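Local coordinates for protein Thiosulfate:glutathione sulfurtransferase (Homo sapiens, PDB 6BEV) that transfers sulfane sulfur from thiosulfate to glutathione, yielding S-sulfanylglutathione and sulfite in hydrogen sulfide metabolism, at residues Leu29-Leu32 / Arg33-Ala37; Leu68-Ala71 / Leu72-Pro76; Gly125-Arg128 / Glu129-Glu132; Arg104-Gln107 / Ala108-Ala112. All coordinates share one frame; numbering follows the deposited sequence. Where two conformers were deposited one is given.

Contact 1: Leu29-Leu32 / Arg33-Ala37; sequences LPEL and RSLLA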
# COMPACT_ATOMS: atom_id res chain seq x y z
N LEU A 29 -3.09 -12.77 -3.39
CA LEU A 29 -3.38 -12.95 -1.98
C LEU A 29 -2.51 -14.02 -1.34
O LEU A 29 -2.01 -13.78 -0.23
CB LEU A 29 -4.87 -13.20 -1.76
CG LEU A 29 -5.30 -13.37 -0.30
CD1 LEU A 29 -4.97 -12.14 0.52
CD2 LEU A 29 -6.79 -13.64 -0.24
N PRO A 30 -2.31 -15.19 -1.93
CA PRO A 30 -1.44 -16.16 -1.25
C PRO A 30 -0.03 -15.64 -1.02
O PRO A 30 0.54 -15.85 0.06
CB PRO A 30 -1.49 -17.39 -2.17
CG PRO A 30 -2.78 -17.27 -2.90
CD PRO A 30 -2.98 -15.79 -3.10
N GLU A 31 0.55 -14.96 -2.01
CA GLU A 31 1.89 -14.41 -1.80
C GLU A 31 1.86 -13.33 -0.74
O GLU A 31 2.74 -13.28 0.13
CB GLU A 31 2.47 -13.86 -3.10
CG GLU A 31 3.92 -13.44 -2.90
CD GLU A 31 4.58 -12.75 -4.08
OE1 GLU A 31 3.97 -12.62 -5.17
OE2 GLU A 31 5.72 -12.29 -3.90
N LEU A 32 0.86 -12.45 -0.80
CA LEU A 32 0.76 -11.38 0.18
C LEU A 32 0.67 -11.94 1.60
O LEU A 32 1.33 -11.44 2.51
CB LEU A 32 -0.45 -10.52 -0.12
CG LEU A 32 -0.73 -9.36 0.84
CD1 LEU A 32 0.48 -8.44 0.96
CD2 LEU A 32 -1.97 -8.59 0.41
N ARG A 33 -0.15 -12.98 1.80
CA ARG A 33 -0.28 -13.54 3.15
C ARG A 33 1.06 -14.05 3.66
O ARG A 33 1.39 -13.87 4.84
CB ARG A 33 -1.33 -14.64 3.16
CG ARG A 33 -2.76 -14.12 3.10
CD ARG A 33 -3.71 -15.23 2.80
NE ARG A 33 -5.11 -14.87 3.04
CZ ARG A 33 -6.14 -15.61 2.65
NH1 ARG A 33 -5.91 -16.71 1.94
NH2 ARG A 33 -7.38 -15.25 2.92
N SER A 34 1.85 -14.69 2.80
CA SER A 34 3.14 -15.18 3.27
C SER A 34 4.13 -14.05 3.50
O SER A 34 4.95 -14.12 4.43
CB SER A 34 3.71 -16.20 2.30
OG SER A 34 2.90 -17.36 2.32
N LEU A 35 4.09 -12.99 2.69
CA LEU A 35 4.97 -11.86 2.92
C LEU A 35 4.62 -11.16 4.23
O LEU A 35 5.51 -10.67 4.94
CB LEU A 35 4.90 -10.88 1.75
CG LEU A 35 5.50 -11.37 0.43
CD1 LEU A 35 5.07 -10.47 -0.71
CD2 LEU A 35 7.02 -11.43 0.51
N LEU A 36 3.34 -11.07 4.57
CA LEU A 36 2.96 -10.46 5.83
C LEU A 36 3.41 -11.31 7.01
O LEU A 36 3.92 -10.79 8.01
CB LEU A 36 1.45 -10.22 5.89
CG LEU A 36 0.92 -9.23 4.86
CD1 LEU A 36 -0.60 -9.25 4.87
CD2 LEU A 36 1.44 -7.83 5.10
N ALA A 37 3.24 -12.63 6.90
CA ALA A 37 3.63 -13.52 8.00
C ALA A 37 5.13 -13.49 8.23
O ALA A 37 5.57 -13.65 9.38
CB ALA A 37 3.17 -14.95 7.72
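L29 and R33 meet one helical turn apart because their first torsions differ: L29 holds CG trans to its backbone N (chi1 -178°), while R33 swings CG away from its carbonyl carbon (chi1 -75°) and runs extended back across the leucine. The guanidinium lies under a methyl, with L29 CD2 3.5 Å above its plane and over its centre. NE keeps company with L29 CG and CD1, both at 3.7 Å, and R33 NH2 goes on to bond the carbonyl oxygen of K133. With an alanine in place of L29, the guanidinium would probably lose the cover on that face and be freer to swing. Two residues on, E31 sends its extended chain past L35, OE2 lying 3.7 Å from L35 CD1, but the carboxylate's main partner is R121, a salt bridge. L32 and L36 make a like pair, L32 CD1 touching L36 CG at 4.0 Å, and both lean on L43. Backbone bonds from R33 N to L29 O and from L36 N to L32 O, each 2.9 Å, set this spacing. The result is an amphipathic alpha-helix of the rhodanese fold, L32 and L36 turned to strand 42-45 and L29 to helix 126-133.

Contact 2: Leu68-Ala71 / Leu72-Pro76; sequences LESA and LQMEP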
# COMPACT_ATOMS: atom_id res chain seq x y z
N LEU A 68 -0.69 10.57 -2.12
CA LEU A 68 0.48 9.69 -2.21
C LEU A 68 1.67 10.37 -2.88
O LEU A 68 2.81 10.13 -2.47
CB LEU A 68 0.10 8.39 -2.92
CG LEU A 68 1.21 7.35 -3.04
CD1 LEU A 68 1.75 6.91 -1.69
CD2 LEU A 68 0.70 6.16 -3.79
N GLU A 69 1.44 11.15 -3.93
CA GLU A 69 2.55 11.86 -4.55
C GLU A 69 3.27 12.72 -3.52
O GLU A 69 4.50 12.67 -3.40
CB GLU A 69 2.01 12.70 -5.70
CG GLU A 69 3.04 13.39 -6.52
CD GLU A 69 2.51 13.67 -7.91
OE1 GLU A 69 3.21 13.35 -8.88
OE2 GLU A 69 1.38 14.18 -8.02
N SER A 70 2.52 13.52 -2.77
CA SER A 70 3.14 14.37 -1.78
C SER A 70 3.82 13.55 -0.69
O SER A 70 4.90 13.92 -0.21
CB SER A 70 2.13 15.36 -1.21
OG SER A 70 1.14 14.71 -0.46
N ALA A 71 3.22 12.42 -0.29
CA ALA A 71 3.85 11.57 0.72
C ALA A 71 5.19 11.03 0.25
O ALA A 71 6.14 10.93 1.03
CB ALA A 71 2.91 10.41 1.08
N LEU A 72 5.27 10.60 -1.01
CA LEU A 72 6.52 10.06 -1.52
C LEU A 72 7.54 11.15 -1.82
O LEU A 72 8.73 10.85 -1.89
CB LEU A 72 6.26 9.19 -2.76
CG LEU A 72 5.40 7.96 -2.49
CD1 LEU A 72 5.13 7.21 -3.80
CD2 LEU A 72 6.04 7.02 -1.47
N GLN A 73 7.10 12.39 -1.99
CA GLN A 73 8.02 13.50 -2.26
C GLN A 73 8.50 14.18 -1.00
O GLN A 73 9.55 14.84 -1.03
CB GLN A 73 7.34 14.55 -3.15
CG GLN A 73 6.97 14.07 -4.54
CD GLN A 73 8.11 14.17 -5.54
OE1 GLN A 73 9.29 14.33 -5.19
NE2 GLN A 73 7.76 14.09 -6.81
N MET A 74 7.76 14.11 0.10
CA MET A 74 8.10 14.92 1.26
C MET A 74 9.28 14.33 2.01
O MET A 74 9.63 13.16 1.87
CB MET A 74 6.89 15.11 2.18
CG MET A 74 6.40 13.84 2.87
SD MET A 74 5.05 14.10 4.06
CE MET A 74 3.63 14.55 3.00
N GLU A 75 9.93 15.18 2.80
CA GLU A 75 11.09 14.72 3.54
C GLU A 75 10.70 13.65 4.56
O GLU A 75 9.57 13.63 5.08
CB GLU A 75 11.77 15.90 4.23
CG GLU A 75 12.35 16.92 3.23
CD GLU A 75 13.35 16.29 2.29
OE1 GLU A 75 14.32 15.69 2.78
OE2 GLU A 75 13.17 16.37 1.05
N PRO A 76 11.62 12.74 4.88
CA PRO A 76 11.28 11.66 5.83
C PRO A 76 10.68 12.12 7.15
O PRO A 76 9.73 11.50 7.63
CB PRO A 76 12.62 10.93 6.01
CG PRO A 76 13.31 11.13 4.70
CD PRO A 76 12.95 12.53 4.27
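L72 N bonds to L68 O at 2.9 Å with an N-H...O angle of 160°. From there the pattern weakens toward the helix end. Q73 N still reaches E69 O at 3.0 Å, but the angle at its hydrogen has dropped to 134°. S70 O takes two weak bonds, from Q73 N and from M74 N, as the chain passes out of helical geometry at M74. Outward from the backbone, L68 and L72 pack across one turn, L68 CD1 against L72 CG at 3.9 Å; L72 also lies against A112 and Y117, and L68 against A108. Replacing L72 by an alanine would probably open a gap between this turn and helix 103-114 and leave L68 CD1 without its neighbour. M74 folds back over the last turn: CG sits between the backbone N and the carbonyl carbon (chi1 67°), and a further bend at chi3 brings CE to 3.5 Å from S70 O and 3.8 Å from A71 CA. The same side chain touches F79 and L82 of helix 76-83, and A71 touches F79 and Y83. Q73 takes another course, its CG only 3.1 Å from E69 O. K87 NZ donates hydrogen bonds to the carbonyl oxygens of both L72 and M74. A lysine ammonium there would be expected to complement the partial negative charge of a helix C-terminus, supplying polar partners where the regular backbone bonding runs out.

Contact 3: Gly125-Arg128 / Glu129-Glu132; sequences GAYR and EWLE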
# COMPACT_ATOMS: atom_id res chain seq x y z
N GLY A 125 -6.57 -8.02 -6.13
CA GLY A 125 -7.80 -8.56 -5.55
C GLY A 125 -8.45 -7.58 -4.59
O GLY A 125 -9.68 -7.50 -4.49
N ALA A 126 -7.63 -6.82 -3.87
CA ALA A 126 -8.07 -5.65 -3.11
C ALA A 126 -8.88 -5.99 -1.86
O ALA A 126 -9.04 -7.16 -1.50
CB ALA A 126 -8.81 -4.67 -4.04
N TYR A 127 -9.38 -4.96 -1.16
CA TYR A 127 -9.99 -5.19 0.15
C TYR A 127 -11.24 -6.05 0.06
O TYR A 127 -11.50 -6.85 0.96
CB TYR A 127 -10.26 -3.83 0.82
CG TYR A 127 -10.82 -3.85 2.22
CD1 TYR A 127 -10.19 -4.51 3.27
CD2 TYR A 127 -11.97 -3.13 2.51
CE1 TYR A 127 -10.72 -4.47 4.56
CE2 TYR A 127 -12.50 -3.08 3.78
CZ TYR A 127 -11.87 -3.74 4.81
OH TYR A 127 -12.42 -3.69 6.07
N ARG A 128 -12.04 -5.93 -1.00
CA ARG A 128 -13.22 -6.80 -1.07
C ARG A 128 -12.82 -8.27 -1.15
O ARG A 128 -13.45 -9.11 -0.52
CB ARG A 128 -14.15 -6.42 -2.21
CG ARG A 128 -14.94 -5.16 -1.99
CD ARG A 128 -15.72 -4.81 -3.24
NE ARG A 128 -16.33 -3.49 -3.18
CZ ARG A 128 -16.66 -2.79 -4.26
NH1 ARG A 128 -16.40 -3.26 -5.47
NH2 ARG A 128 -17.20 -1.59 -4.11
N GLU A 129 -11.75 -8.60 -1.90
CA GLU A 129 -11.28 -9.98 -1.91
C GLU A 129 -10.73 -10.37 -0.56
O GLU A 129 -10.99 -11.48 -0.09
CB GLU A 129 -10.22 -10.24 -2.98
CG GLU A 129 -9.68 -11.69 -2.93
CD GLU A 129 -8.62 -11.96 -3.97
OE1 GLU A 129 -7.44 -11.60 -3.74
OE2 GLU A 129 -8.96 -12.54 -5.02
N TRP A 130 -9.97 -9.48 0.07
CA TRP A 130 -9.47 -9.75 1.40
C TRP A 130 -10.62 -10.19 2.32
O TRP A 130 -10.51 -11.16 3.07
CB TRP A 130 -8.79 -8.50 1.94
CG TRP A 130 -8.18 -8.73 3.24
CD1 TRP A 130 -8.75 -8.54 4.48
CD2 TRP A 130 -6.89 -9.24 3.47
NE1 TRP A 130 -7.88 -8.90 5.46
CE2 TRP A 130 -6.72 -9.35 4.87
CE3 TRP A 130 -5.83 -9.61 2.63
CZ2 TRP A 130 -5.54 -9.78 5.45
CZ3 TRP A 130 -4.65 -10.06 3.22
CH2 TRP A 130 -4.52 -10.14 4.61
N LEU A 131 -11.72 -9.43 2.29
CA LEU A 131 -12.86 -9.74 3.14
C LEU A 131 -13.54 -11.04 2.73
O LEU A 131 -14.05 -11.76 3.59
CB LEU A 131 -13.87 -8.60 3.06
CG LEU A 131 -13.45 -7.28 3.71
CD1 LEU A 131 -14.44 -6.21 3.30
CD2 LEU A 131 -13.36 -7.40 5.22
N GLU A 132 -13.56 -11.34 1.43
CA GLU A 132 -14.20 -12.52 0.88
C GLU A 132 -13.46 -13.80 1.24
O GLU A 132 -14.07 -14.85 1.43
CB GLU A 132 -14.22 -12.37 -0.64
CG GLU A 132 -14.76 -13.55 -1.43
CD GLU A 132 -14.33 -13.50 -2.89
OE1 GLU A 132 -14.82 -14.34 -3.67
OE2 GLU A 132 -13.50 -12.64 -3.25
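E129, Y127 and R128 have the most surface buried here, and the first two are buried in quite different ways. E129 reaches back with its extended chain, bringing the carboxylate beside G125. With the first torsion trans as well (chi1 177°), OE1 comes to 3.6 Å from G125 CA, and E129 CB rests 3.2 Å from G125 O. A CB on G125 would probably run into E129 OE1 where it now lies, consistent with a glycine at this position. OE1 is also hydrogen-bonded to Y123 OH, which anchors the carboxylate. Y127 meets L131 one turn later. The leucine lays CD1 over one face of the ring, 3.9 Å from its centroid and 20° off the normal, a CH-pi contact displaced toward the rim; L131 CD2 reaches on to Y127 OH at 3.9 Å. R128 stretches away from the turn, its chain extended to NE, and packs on Q100 and M101. In the backbone, W130 N bonds to A126 O at 3.0 Å with an N-H...O angle of 167°, whereas E129 N to G125 O is a weak 3.5 Å link. Backbone bonds tie Y127 to C99, the persulfide-forming cysteine, and R128 to Q100, placing this part of helix 126-133 against the active-site loop after strand 95-98, while W130 and E129 lean on L29 of helix 29-38.

Contact 4: Arg104-Gln107 / Ala108-Ala112; sequences RGLQ and ATQLA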
# COMPACT_ATOMS: atom_id res chain seq x y z
N ARG A 104 -7.82 2.26 -7.63
CA ARG A 104 -6.95 3.22 -6.96
C ARG A 104 -5.63 2.58 -6.53
O ARG A 104 -4.58 3.23 -6.56
CB ARG A 104 -7.67 3.89 -5.78
CG ARG A 104 -8.71 4.91 -6.22
CD ARG A 104 -9.50 5.48 -5.04
NE ARG A 104 -10.38 4.46 -4.48
CZ ARG A 104 -11.08 4.59 -3.35
NH1 ARG A 104 -10.99 5.70 -2.63
NH2 ARG A 104 -11.86 3.60 -2.93
N GLY A 105 -5.66 1.29 -6.17
CA GLY A 105 -4.41 0.60 -5.88
C GLY A 105 -3.50 0.53 -7.09
O GLY A 105 -2.28 0.73 -6.98
N LEU A 106 -4.07 0.30 -8.27
CA LEU A 106 -3.29 0.33 -9.50
C LEU A 106 -2.71 1.72 -9.76
O LEU A 106 -1.51 1.87 -10.05
CB LEU A 106 -4.17 -0.10 -10.67
CG LEU A 106 -3.49 -0.09 -12.04
CD1 LEU A 106 -2.27 -0.99 -12.10
CD2 LEU A 106 -4.49 -0.49 -13.13
N GLN A 107 -3.55 2.75 -9.66
CA GLN A 107 -3.08 4.12 -9.83
C GLN A 107 -1.93 4.43 -8.88
O GLN A 107 -0.93 5.04 -9.27
CB GLN A 107 -4.25 5.08 -9.62
CG GLN A 107 -3.88 6.54 -9.73
CD GLN A 107 -4.98 7.47 -9.24
OE1 GLN A 107 -6.06 7.04 -8.86
NE2 GLN A 107 -4.68 8.76 -9.23
N ALA A 108 -2.06 4.03 -7.61
CA ALA A 108 -1.03 4.30 -6.62
C ALA A 108 0.25 3.55 -6.95
O ALA A 108 1.35 4.11 -6.81
CB ALA A 108 -1.54 3.89 -5.24
N THR A 109 0.13 2.30 -7.39
CA THR A 109 1.32 1.50 -7.70
C THR A 109 2.08 2.11 -8.86
O THR A 109 3.31 2.24 -8.82
CB THR A 109 0.91 0.06 -8.01
OG1 THR A 109 0.25 -0.51 -6.87
CG2 THR A 109 2.11 -0.78 -8.33
N GLN A 110 1.36 2.48 -9.91
CA GLN A 110 1.99 3.13 -11.05
C GLN A 110 2.66 4.44 -10.65
O GLN A 110 3.78 4.75 -11.10
CB GLN A 110 0.92 3.37 -12.11
CG GLN A 110 0.37 2.11 -12.73
CD GLN A 110 -0.85 2.37 -13.61
OE1 GLN A 110 -1.62 3.30 -13.36
NE2 GLN A 110 -1.04 1.53 -14.61
N LEU A 111 2.00 5.23 -9.81
CA LEU A 111 2.58 6.47 -9.34
C LEU A 111 3.88 6.21 -8.59
O LEU A 111 4.92 6.85 -8.85
CB LEU A 111 1.57 7.23 -8.47
CG LEU A 111 2.07 8.50 -7.80
CD1 LEU A 111 2.53 9.52 -8.81
CD2 LEU A 111 0.95 9.05 -6.93
N ALA A 112 3.84 5.28 -7.64
CA ALA A 112 5.02 4.98 -6.85
C ALA A 112 6.16 4.49 -7.74
O ALA A 112 7.30 4.94 -7.61
CB ALA A 112 4.68 3.96 -5.77
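Regular i to i+4 bonding runs from R104-Q107 into A108-A112: A108 N to R104 O at 2.8 Å, Q110 N to L106 O at 2.9 Å with a nearly straight N-H...O angle of 175°, and L111 N to Q107 O. G105 O is gripped twice by T109, by N at 2.9 Å and by the hydroxyl OG1 at 2.8 Å, the two donors reaching it from opposite faces of the carbonyl plane. The hydroxyl can do this because OG1 is rotated to the side of its own backbone N (chi1 -61°); the bond fixes the rotation of a buried side chain and satisfies its polar atom within the helix. On the outer side, the amide of Q110 runs across L106, with Q110 NE2 3.8 Å from L106 CD1, while Q110 CG sits 3.3 Å from L106 O. The side chain of R104 touches the catalytic C99, its NH2 held by a salt bridge to E51 and a hydrogen bond to Q100. A108, T109 and A112 turn to F97 of the sheet. This is the crossover helix of a beta-alpha-beta unit, strand 95-98 to strand 120-122, whose N-terminal end stands beside the persulfide cysteine, as is characteristic of rhodanese domains.

How the contacts relate
All four contacts lie within helices, contact 2 running off the end of its own, packed round the parallel sheet of one rhodanese domain. Along the chain the order is contact 1, contact 2, contact 4, contact 3. Contacts 1 and 3, with centres 13 Å apart, touch where L29 CD1 meets W130 CE3 at 3.4 Å; contacts 2 and 4, with centres 14 Å apart, touch where L68 CD2 meets A108 CB at 3.5 Å. Contacts 1 and 2 lie on opposite sides of the chain's centre, about 26 Å apart between centres. Contacts 3 and 4 do not touch, yet both reach the persulfide site at C99, each backed by its partner helix.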